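PDB 6O1W: DNA translocase coupling protein, which probably binds ATP and DNA as an FtsK/SpoIIIE-type translocase that couples plasmid DNA to the conjugation apparatus of Clostridium perfringens, this chain being a large fragment of it. Local coordinates for residues A[8-12]-A[31-35]; A[160-165]-A[179-185]; A[228-234]-A[271-277]; A[312-316]-A[330-335]. One frame throughout, in Å; residues are numbered along the deposited sequence.

Interaction 1 of 4, residues A[8-12]-A[31-35]. With BGC (beta-D-glucopyranose), chain D.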
# COMPACT_ATOMS: atom_id res chain seq x y z
N ARG A 8 -12.65 12.25 -29.70
CA ARG A 8 -11.89 11.00 -29.61
C ARG A 8 -11.91 10.18 -30.91
O ARG A 8 -10.83 9.82 -31.41
CB ARG A 8 -12.34 10.17 -28.40
CG ARG A 8 -11.24 9.26 -27.91
CD ARG A 8 -11.47 8.77 -26.50
NE ARG A 8 -11.10 9.75 -25.47
CZ ARG A 8 -9.86 9.98 -25.04
NH1 ARG A 8 -8.83 9.34 -25.60
NH2 ARG A 8 -9.63 10.86 -24.08
N ASN A 9 -13.11 9.95 -31.50
CA ASN A 9 -13.23 9.22 -32.76
C ASN A 9 -12.52 9.95 -33.90
O ASN A 9 -11.80 9.31 -34.66
CB ASN A 9 -14.69 8.90 -33.13
CG ASN A 9 -15.10 7.48 -32.78
OD1 ASN A 9 -14.34 6.51 -32.96
ND2 ASN A 9 -16.31 7.33 -32.28
N ALA A 10 -12.67 11.28 -33.97
CA ALA A 10 -12.02 12.12 -34.99
C ALA A 10 -10.51 12.07 -34.83
O ALA A 10 -9.81 11.97 -35.82
CB ALA A 10 -12.51 13.55 -34.87
N GLU A 11 -10.03 12.10 -33.57
CA GLU A 11 -8.62 12.06 -33.20
C GLU A 11 -8.02 10.70 -33.56
O GLU A 11 -6.95 10.68 -34.13
CB GLU A 11 -8.44 12.38 -31.71
CG GLU A 11 -6.99 12.48 -31.24
CD GLU A 11 -6.66 11.97 -29.85
OE1 GLU A 11 -7.59 11.79 -29.03
OE2 GLU A 11 -5.45 11.76 -29.58
N TYR A 12 -8.70 9.58 -33.24
CA TYR A 12 -8.18 8.24 -33.56
C TYR A 12 -8.12 8.02 -35.05
O TYR A 12 -7.10 7.55 -35.55
CB TYR A 12 -9.02 7.13 -32.91
CG TYR A 12 -8.86 7.03 -31.41
CD1 TYR A 12 -7.75 7.59 -30.77
CD2 TYR A 12 -9.81 6.39 -30.63
CE1 TYR A 12 -7.60 7.51 -29.39
CE2 TYR A 12 -9.65 6.28 -29.26
CZ TYR A 12 -8.55 6.84 -28.64
OH TYR A 12 -8.44 6.74 -27.28
N LEU A 31 -13.27 2.33 -32.97
CA LEU A 31 -13.40 2.44 -31.52
C LEU A 31 -14.72 1.79 -31.09
O LEU A 31 -15.80 2.24 -31.50
CB LEU A 31 -13.36 3.91 -31.06
CG LEU A 31 -13.51 4.13 -29.54
CD1 LEU A 31 -12.29 3.66 -28.79
CD2 LEU A 31 -13.82 5.58 -29.21
N LYS A 32 -14.63 0.72 -30.28
CA LYS A 32 -15.80 0.01 -29.77
C LYS A 32 -16.17 0.55 -28.41
O LYS A 32 -17.36 0.71 -28.12
CB LYS A 32 -15.56 -1.52 -29.70
CG LYS A 32 -15.38 -2.19 -31.07
CD LYS A 32 -16.51 -1.92 -32.10
CE LYS A 32 -17.80 -2.66 -31.81
NZ LYS A 32 -17.68 -4.13 -32.03
N SER A 33 -15.15 0.85 -27.57
CA SER A 33 -15.33 1.39 -26.23
C SER A 33 -14.05 1.95 -25.63
O SER A 33 -12.95 1.45 -25.89
CB SER A 33 -15.93 0.36 -25.28
OG SER A 33 -15.14 -0.82 -25.17
N PHE A 34 -14.22 2.98 -24.81
CA PHE A 34 -13.17 3.65 -24.07
C PHE A 34 -13.68 3.69 -22.62
O PHE A 34 -14.63 4.42 -22.33
CB PHE A 34 -12.96 5.07 -24.63
CG PHE A 34 -11.76 5.77 -24.04
CD1 PHE A 34 -11.82 6.37 -22.78
CD2 PHE A 34 -10.55 5.81 -24.72
CE1 PHE A 34 -10.70 6.98 -22.22
CE2 PHE A 34 -9.43 6.42 -24.16
CZ PHE A 34 -9.52 7.03 -22.92
N ILE A 35 -13.10 2.85 -21.73
CA ILE A 35 -13.47 2.74 -20.30
C ILE A 35 -12.30 3.25 -19.45
O ILE A 35 -11.27 2.61 -19.39
CB ILE A 35 -13.91 1.29 -19.90
CG1 ILE A 35 -15.11 0.81 -20.75
CG2 ILE A 35 -14.24 1.20 -18.38
CD1 ILE A 35 -15.49 -0.69 -20.61
C2 BGC D . -10.20 -3.57 -15.70
C3 BGC D . -10.90 -2.73 -14.63
C4 BGC D . -10.75 -1.24 -14.93
C5 BGC D . -11.17 -0.93 -16.36
C6 BGC D . -10.91 0.50 -16.78
C1 BGC D . -10.65 -3.15 -17.10
O1 BGC D . -9.89 -3.85 -18.03
O2 BGC D . -10.48 -4.95 -15.54
O3 BGC D . -10.34 -3.02 -13.36
O4 BGC D . -11.50 -0.46 -14.00
O5 BGC D . -10.43 -1.75 -17.27
O6 BGC D . -9.51 0.76 -16.86
O HOH W 1 -13.92 4.65 -34.99
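The guanidinium of Arg-8 lies on one face of the Phe-34 ring, with CZ 4.0 Å from the ring centroid and the two planes 27° apart. This is a cation-pi stack, and the aliphatic part of the same side chain adds to it, since CD sits over the same ring in a CH-pi contact, 3.9 Å from the centroid. A bend at chi3 (-80°) turns the guanidinium so that it can follow the ring after CD has reached it. Tyr-12 comes to Phe-34 from another side: its OH meets the ring edge near the plane, 3.3 Å from CE2 of Phe-34. Helix 7-18 thus packs against strand 30-36, an outermost strand of the small antiparallel four-stranded sheet, the two segment axes being 10.5 Å apart at their closest. Three residues earlier on the strand, CD1 of Leu-31 touches the edge of the Tyr-12 ring at CE2, 3.7 Å away, while Phe-47 of the next strand meets Tyr-12 edge-to-face. Near the start of the strand a water donates to Asn-9 OD1 (2.8 Å) and accepts from the backbone N of Leu-31. At the other end Ile-35 belongs to a glucose pocket, its O lying 3.4 Å from C6 of the sugar.

Interaction 2 of 4, residues A[160-165]-A[179-185]. With BGC (beta-D-glucopyranose), chain E.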
# COMPACT_ATOMS: atom_id res chain seq x y z
N ALA A 160 8.65 2.56 19.16
CA ALA A 160 8.51 1.53 18.14
C ALA A 160 8.73 0.13 18.60
O ALA A 160 9.62 -0.14 19.40
CB ALA A 160 9.44 1.84 16.97
N TYR A 161 7.95 -0.80 18.03
CA TYR A 161 8.04 -2.23 18.26
C TYR A 161 8.05 -2.88 16.89
O TYR A 161 7.23 -2.55 16.03
CB TYR A 161 6.90 -2.77 19.12
CG TYR A 161 6.97 -2.26 20.54
CD1 TYR A 161 7.86 -2.80 21.46
CD2 TYR A 161 6.10 -1.27 20.98
CE1 TYR A 161 7.89 -2.36 22.78
CE2 TYR A 161 6.17 -0.77 22.27
CZ TYR A 161 7.07 -1.32 23.17
OH TYR A 161 7.12 -0.80 24.44
N MSE A 162 9.02 -3.77 16.65
CA MSE A 162 9.14 -4.37 15.33
C MSE A 162 9.11 -5.86 15.46
O MSE A 162 9.77 -6.41 16.34
CB MSE A 162 10.40 -3.87 14.63
CG MSE A 162 10.34 -2.40 14.28
SE MSE A 162 12.07 -1.51 14.53
CE MSE A 162 12.16 -1.39 16.45
N VAL A 163 8.30 -6.51 14.63
CA VAL A 163 8.12 -7.96 14.68
C VAL A 163 8.65 -8.60 13.41
O VAL A 163 8.18 -8.29 12.31
CB VAL A 163 6.63 -8.34 14.93
CG1 VAL A 163 6.45 -9.87 14.96
CG2 VAL A 163 6.12 -7.72 16.22
N ASP A 164 9.61 -9.54 13.58
CA ASP A 164 10.17 -10.30 12.45
C ASP A 164 10.65 -11.64 12.92
O ASP A 164 11.72 -11.72 13.50
CB ASP A 164 11.30 -9.51 11.75
CG ASP A 164 12.10 -10.29 10.69
OD1 ASP A 164 11.56 -11.26 10.10
OD2 ASP A 164 13.26 -9.94 10.47
N PHE A 165 9.92 -12.71 12.59
CA PHE A 165 10.23 -14.08 13.01
C PHE A 165 11.38 -14.70 12.25
O PHE A 165 11.81 -15.78 12.63
CB PHE A 165 8.99 -14.98 12.99
CG PHE A 165 7.97 -14.72 14.09
CD1 PHE A 165 8.05 -13.59 14.90
CD2 PHE A 165 6.89 -15.58 14.28
CE1 PHE A 165 7.11 -13.34 15.90
CE2 PHE A 165 5.92 -15.32 15.27
CZ PHE A 165 6.04 -14.20 16.06
N GLY A 179 14.33 1.00 19.07
CA GLY A 179 13.17 0.27 19.55
C GLY A 179 13.47 -1.20 19.82
O GLY A 179 14.62 -1.64 19.80
N GLN A 180 12.43 -1.95 20.08
CA GLN A 180 12.53 -3.36 20.41
C GLN A 180 12.16 -4.19 19.19
O GLN A 180 11.10 -3.98 18.59
CB GLN A 180 11.54 -3.66 21.52
CG GLN A 180 12.07 -4.48 22.67
CD GLN A 180 10.96 -4.60 23.68
OE1 GLN A 180 10.75 -3.71 24.53
NE2 GLN A 180 10.19 -5.69 23.60
N VAL A 181 13.02 -5.16 18.88
CA VAL A 181 12.80 -6.12 17.79
C VAL A 181 12.42 -7.45 18.42
O VAL A 181 13.18 -7.98 19.21
CB VAL A 181 14.02 -6.25 16.81
CG1 VAL A 181 13.70 -7.20 15.64
CG2 VAL A 181 14.48 -4.88 16.29
N ILE A 182 11.24 -7.97 18.07
CA ILE A 182 10.68 -9.25 18.52
C ILE A 182 10.90 -10.24 17.38
O ILE A 182 10.40 -10.02 16.28
CB ILE A 182 9.20 -9.05 18.92
CG1 ILE A 182 9.06 -8.31 20.28
CG2 ILE A 182 8.45 -10.37 18.95
CD1 ILE A 182 9.38 -6.78 20.29
N THR A 183 11.65 -11.32 17.65
CA THR A 183 12.06 -12.31 16.65
C THR A 183 11.45 -13.71 16.80
O THR A 183 11.75 -14.60 15.99
CB THR A 183 13.60 -12.42 16.63
OG1 THR A 183 14.01 -12.98 17.86
CG2 THR A 183 14.29 -11.09 16.42
N GLU A 184 10.68 -13.95 17.86
CA GLU A 184 10.08 -15.27 18.08
C GLU A 184 8.70 -15.14 18.71
O GLU A 184 8.38 -14.09 19.26
CB GLU A 184 11.05 -16.22 18.86
CG GLU A 184 10.84 -16.35 20.37
CD GLU A 184 11.36 -15.24 21.27
OE1 GLU A 184 12.23 -14.45 20.83
OE2 GLU A 184 10.91 -15.18 22.43
N VAL A 185 7.89 -16.19 18.60
CA VAL A 185 6.50 -16.26 19.03
C VAL A 185 6.31 -16.03 20.56
O VAL A 185 5.32 -15.40 20.94
CB VAL A 185 5.81 -17.56 18.52
CG1 VAL A 185 6.32 -18.82 19.24
CG2 VAL A 185 4.30 -17.45 18.58
C2 BGC E . 7.83 -2.52 27.93
C3 BGC E . 7.53 -3.61 28.96
C4 BGC E . 6.85 -4.79 28.28
C5 BGC E . 7.70 -5.29 27.12
C6 BGC E . 7.02 -6.37 26.31
C1 BGC E . 8.67 -3.11 26.80
O1 BGC E . 8.95 -2.13 25.86
O2 BGC E . 8.50 -1.43 28.55
O3 BGC E . 6.71 -3.08 30.00
O4 BGC E . 6.66 -5.86 29.21
O5 BGC E . 7.97 -4.20 26.21
O6 BGC E . 7.83 -6.76 25.21
O HOH W 2 11.45 -17.14 14.88
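Two parallel strands at one border of the large mixed sheet of the P-loop NTPase domain meet here, 159-163 against the outermost strand 179-182. Three straight backbone bonds hold them: Met-162 N to Gln-180 O (2.9 Å), Ile-182 N to Met-162 O (2.8 Å) and Asp-164 N to Ile-182 O (2.9 Å). The bond from Gln-180 N to Ala-160 O is weak. Met-162, modelled as selenomethionine, bends at chi2 and chi3 and brings CE back over the neighbouring strand, 3.6 Å from Gly-179 C. On the face that carries Tyr-161 and Ile-182, the Tyr-161 and Gln-180 side chains run alongside each other toward a bound glucose, whose O1 lies at the edge of the tyrosine ring, 2.7 Å from Tyr-161 OH. Tyr-194 completes this pocket. Past the strands, one face of the Phe-165 ring covers the peptide joining Glu-184 to Val-185, and CE2 approaches Val-185 CB at 3.9 Å. Glu-184 is the N-cap of helix 185-209, its OE2 accepting from Ala-187 N. Backbone bonds thus set the register, and a water donating to both Phe-165 O and Thr-183 O carries the polar link beyond the last N-H...O bond.

Interaction 3 of 4, residues A[228-234]-A[271-277]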
# COMPACT_ATOMS: atom_id res chain seq x y z
N ARG A 228 2.81 8.16 21.09
CA ARG A 228 2.35 7.28 20.02
C ARG A 228 3.22 6.01 20.02
O ARG A 228 4.44 6.11 20.15
CB ARG A 228 2.46 7.98 18.65
CG ARG A 228 1.96 7.09 17.49
CD ARG A 228 1.79 7.81 16.16
NE ARG A 228 0.99 9.02 16.32
CZ ARG A 228 -0.33 9.07 16.42
NH1 ARG A 228 -1.05 7.96 16.31
NH2 ARG A 228 -0.94 10.22 16.65
N ILE A 229 2.59 4.84 19.90
CA ILE A 229 3.28 3.56 19.77
C ILE A 229 3.07 3.03 18.33
O ILE A 229 1.93 2.88 17.90
CB ILE A 229 2.81 2.52 20.83
CG1 ILE A 229 3.18 2.96 22.27
CG2 ILE A 229 3.42 1.14 20.51
CD1 ILE A 229 2.41 2.22 23.41
N ILE A 230 4.17 2.74 17.60
CA ILE A 230 4.07 2.14 16.27
C ILE A 230 4.54 0.69 16.33
O ILE A 230 5.59 0.39 16.89
CB ILE A 230 4.72 2.98 15.13
CG1 ILE A 230 4.49 2.28 13.74
CG2 ILE A 230 6.20 3.33 15.43
CD1 ILE A 230 5.28 2.78 12.55
N VAL A 231 3.72 -0.21 15.81
CA VAL A 231 3.99 -1.65 15.80
C VAL A 231 4.12 -2.07 14.35
O VAL A 231 3.15 -1.98 13.59
CB VAL A 231 2.88 -2.45 16.53
CG1 VAL A 231 3.27 -3.92 16.67
CG2 VAL A 231 2.55 -1.83 17.89
N VAL A 232 5.30 -2.50 13.95
CA VAL A 232 5.55 -2.88 12.57
C VAL A 232 5.63 -4.38 12.51
O VAL A 232 6.46 -4.97 13.19
CB VAL A 232 6.83 -2.21 11.98
CG1 VAL A 232 6.98 -2.54 10.48
CG2 VAL A 232 6.81 -0.70 12.19
N ILE A 233 4.74 -4.99 11.74
CA ILE A 233 4.72 -6.44 11.59
C ILE A 233 5.19 -6.66 10.17
O ILE A 233 4.48 -6.34 9.21
CB ILE A 233 3.28 -6.99 11.88
CG1 ILE A 233 2.86 -6.71 13.36
CG2 ILE A 233 3.14 -8.46 11.49
CD1 ILE A 233 1.37 -6.84 13.65
N ASP A 234 6.42 -7.16 10.03
CA ASP A 234 7.03 -7.42 8.72
C ASP A 234 6.22 -8.40 7.89
O ASP A 234 6.08 -8.19 6.69
CB ASP A 234 8.47 -7.92 8.87
CG ASP A 234 9.19 -8.05 7.53
OD1 ASP A 234 9.57 -6.99 6.95
OD2 ASP A 234 9.35 -9.19 7.04
N GLY A 271 -3.57 6.09 20.13
CA GLY A 271 -2.24 6.33 19.58
C GLY A 271 -1.37 5.08 19.56
O GLY A 271 -0.17 5.17 19.76
N ILE A 272 -1.97 3.92 19.31
CA ILE A 272 -1.24 2.67 19.10
C ILE A 272 -1.58 2.26 17.65
O ILE A 272 -2.74 1.91 17.35
CB ILE A 272 -1.55 1.56 20.13
CG1 ILE A 272 -1.41 2.08 21.60
CG2 ILE A 272 -0.70 0.30 19.85
CD1 ILE A 272 -1.64 1.12 22.70
N ASN A 273 -0.57 2.29 16.76
CA ASN A 273 -0.73 2.03 15.33
C ASN A 273 -0.05 0.78 14.81
O ASN A 273 1.13 0.54 15.07
CB ASN A 273 -0.28 3.26 14.53
CG ASN A 273 -0.83 4.56 15.09
OD1 ASN A 273 -0.11 5.34 15.67
ND2 ASN A 273 -2.11 4.80 14.96
N LEU A 274 -0.81 -0.02 14.06
CA LEU A 274 -0.31 -1.26 13.44
C LEU A 274 0.04 -1.01 11.97
O LEU A 274 -0.81 -0.48 11.25
CB LEU A 274 -1.36 -2.38 13.54
CG LEU A 274 -1.65 -2.88 14.94
CD1 LEU A 274 -2.95 -3.67 14.99
CD2 LEU A 274 -0.50 -3.70 15.49
N CYS A 275 1.27 -1.34 11.57
CA CYS A 275 1.77 -1.25 10.19
C CYS A 275 2.12 -2.66 9.81
O CYS A 275 3.12 -3.21 10.30
CB CYS A 275 2.97 -0.31 10.05
SG CYS A 275 2.58 1.43 10.35
N ILE A 276 1.26 -3.28 8.99
CA ILE A 276 1.36 -4.69 8.63
C ILE A 276 1.79 -4.95 7.19
O ILE A 276 1.17 -4.43 6.26
CB ILE A 276 0.01 -5.41 8.92
CG1 ILE A 276 -0.57 -5.05 10.30
CG2 ILE A 276 0.15 -6.93 8.74
CD1 ILE A 276 -2.06 -5.32 10.42
N GLY A 277 2.78 -5.81 7.02
CA GLY A 277 3.22 -6.28 5.71
C GLY A 277 2.66 -7.66 5.42
O GLY A 277 2.54 -8.50 6.33
O HOH W 3 -3.85 6.88 16.02
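At the edge of the Arg-228 guanidinium, in its plane, lies the side-chain amide of Asn-273; the two flat groups are nearly coplanar, 24° apart. NH1 of Arg-228 donates to a lone pair of Asn-273 OD1 at 2.9 Å, with an N-H...O angle of 167°. A water at the same edge accepts from Arg-228 NH1 (3.0 Å) and from Asn-273 ND2 (2.9 Å), closing a ring of bonds that should fix how the two groups are turned against each other. Both groups have further partners: NE of Arg-228 forms a salt bridge with Glu-109, and the same ND2 also donates to Pro-130 O.

Behind this polar end the backbones pair as regular parallel strands. Six bonds of 2.8 Å run from Ile-229 N to Gly-271 O at one end to Gly-277 N to Ile-233 O at the other. On one face, CD1 of Ile-230 rests on Cys-275 SG at 3.7 Å. On the other, Leu-274 lies alongside Val-231, its CD2 3.8 Å from Val-231 CB, and Ile-233 CD1 joins the same branch. Asp-234, just past its strand, makes a weak hydrogen bond to Ser-143 of the predicted ATP site, a position consistent with the Walker B aspartate of P-loop ATPases.

The pair lies inside the mixed sheet, with strand 159-163 on the far side of 229-233 and strand 132-135 beside 272-278. Helix 142-155 packs on the face of Ile-230 and Cys-275, through Leu-150 and Ile-149, whereas helix 185-209 covers Ile-229, Val-231 and Ile-233.

Interaction 4 of 4, residues A[312-316]-A[330-335]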
# COMPACT_ATOMS: atom_id res chain seq x y z
N LEU A 312 -7.95 -5.47 -1.46
CA LEU A 312 -8.72 -4.29 -1.84
C LEU A 312 -10.22 -4.45 -2.00
O LEU A 312 -10.91 -3.43 -2.18
CB LEU A 312 -8.17 -3.81 -3.21
CG LEU A 312 -6.69 -3.43 -3.27
CD1 LEU A 312 -6.25 -3.23 -4.71
CD2 LEU A 312 -6.38 -2.17 -2.42
N SER A 313 -10.70 -5.70 -2.07
CA SER A 313 -12.09 -6.09 -2.39
C SER A 313 -12.53 -5.54 -3.78
O SER A 313 -13.70 -5.23 -4.03
CB SER A 313 -13.08 -5.79 -1.25
OG SER A 313 -13.22 -4.42 -0.98
N ASN A 314 -11.55 -5.49 -4.71
CA ASN A 314 -11.67 -5.20 -6.15
C ASN A 314 -10.48 -5.90 -6.84
O ASN A 314 -9.58 -6.39 -6.14
CB ASN A 314 -11.78 -3.69 -6.47
CG ASN A 314 -10.54 -2.89 -6.18
OD1 ASN A 314 -9.45 -3.21 -6.61
ND2 ASN A 314 -10.70 -1.78 -5.46
N THR A 315 -10.45 -5.96 -8.18
CA THR A 315 -9.42 -6.66 -8.94
C THR A 315 -8.39 -5.72 -9.58
O THR A 315 -7.66 -6.14 -10.48
CB THR A 315 -10.12 -7.48 -10.06
OG1 THR A 315 -10.70 -6.54 -10.98
CG2 THR A 315 -11.20 -8.45 -9.53
N LYS A 316 -8.31 -4.45 -9.14
CA LYS A 316 -7.44 -3.44 -9.76
C LYS A 316 -5.93 -3.67 -9.64
O LYS A 316 -5.19 -3.09 -10.44
CB LYS A 316 -7.78 -2.03 -9.28
CG LYS A 316 -9.23 -1.63 -9.54
CD LYS A 316 -9.51 -0.26 -8.88
CE LYS A 316 -10.97 0.04 -8.73
NZ LYS A 316 -11.64 0.13 -10.05
N LYS A 330 -5.79 2.46 -1.14
CA LYS A 330 -7.21 2.41 -0.86
C LYS A 330 -7.48 2.80 0.61
O LYS A 330 -6.91 2.20 1.52
CB LYS A 330 -7.80 1.03 -1.21
CG LYS A 330 -9.29 0.95 -0.94
CD LYS A 330 -9.95 -0.29 -1.46
CE LYS A 330 -11.42 -0.02 -1.67
NZ LYS A 330 -12.27 -1.15 -1.21
N LEU A 331 -8.30 3.83 0.81
CA LEU A 331 -8.79 4.32 2.10
C LEU A 331 -10.24 4.69 1.86
O LEU A 331 -10.52 5.67 1.18
CB LEU A 331 -8.00 5.52 2.66
CG LEU A 331 -8.51 6.11 4.02
CD1 LEU A 331 -8.70 5.06 5.06
CD2 LEU A 331 -7.54 7.13 4.55
N GLY A 332 -11.13 3.89 2.39
CA GLY A 332 -12.55 4.07 2.15
C GLY A 332 -12.92 3.40 0.84
O GLY A 332 -12.37 2.34 0.51
N ALA A 333 -13.82 4.01 0.06
CA ALA A 333 -14.29 3.40 -1.18
C ALA A 333 -13.45 3.68 -2.44
O ALA A 333 -13.71 3.05 -3.46
CB ALA A 333 -15.74 3.78 -1.41
N ASP A 334 -12.46 4.59 -2.40
CA ASP A 334 -11.66 4.92 -3.60
C ASP A 334 -10.27 4.24 -3.64
O ASP A 334 -9.62 4.11 -2.60
CB ASP A 334 -11.51 6.45 -3.79
CG ASP A 334 -11.09 6.92 -5.19
OD1 ASP A 334 -11.27 6.15 -6.18
OD2 ASP A 334 -10.60 8.06 -5.31
N THR A 335 -9.84 3.83 -4.83
CA THR A 335 -8.54 3.18 -5.07
C THR A 335 -7.76 4.05 -6.04
O THR A 335 -8.21 4.24 -7.16
CB THR A 335 -8.70 1.73 -5.61
OG1 THR A 335 -9.50 0.96 -4.72
CG2 THR A 335 -7.35 1.02 -5.80
O HOH W 4 -13.60 -1.05 -4.40
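Lys-330 leaves its strand with CG anti to the backbone N (chi1 -180°) and stays extended until a bend at chi4 (-137°), which brings NZ to the carbonyl at the end of helix 305-312. There it donates to Leu-312 O at 2.8 Å. The hydroxyl of Ser-313 donates to that same oxygen, also at 2.8 Å, from the same face of the carbonyl plane; two donors therefore grip one helix-terminal acceptor, and the charge on NZ would probably polarise it further. On its way, the lysine chain passes CD2 of Leu-312, which touches Lys-330 CB at 3.7 Å.

The Asn-314 amide works in two directions. Its OD1 accepts from Lys-316 N at 3.0 Å, making an Asx turn, while ND2 reaches across to Thr-335 OG1 at 3.1 Å. That second bond is bent, 139° at the hydrogen, although the hydroxyl oxygen lies near the amide plane. A water accepts from ND2 as well and has a weaker link to Lys-330 NZ. Lys-316 extends past Thr-335, with CD 3.9 Å from Thr-335 CB, and its NZ makes a salt bridge to Asp-37 in a glucose pocket.

The contact fastens the turn after helix 305-312 to the hairpin of strands 326-331 and 334-340. Leu-312 also packs on Arg-297 and Cys-299 of strand 296-299, and Leu-328 of strand 326-331 supports Leu-312, Lys-316 and Thr-335.

Overall arrangement
Interactions 2 and 3 form one continuous piece of the large sheet: strands 159-163 and 229-233 are neighbours, Val-163 N lies 2.8 Å from Val-232 O, and the centres are about 11 Å apart. Interaction 3 is nearer the predicted ATP site, since the side chain of Asp-234 comes within about 3 Å of that of Ser-143. Interaction 4 joins the same sheet farther across, its centre about 21 Å from that of interaction 3. Interaction 1 belongs to the separate small sheet, with its centre about 54 Å from that of interaction 2. A glucose pocket lies between the small-sheet region and the loop after helix 305-312, taking Ile-35 from interaction 1 and Lys-316 from interaction 4; the nearest atoms of these two interactions are about 9 Å apart.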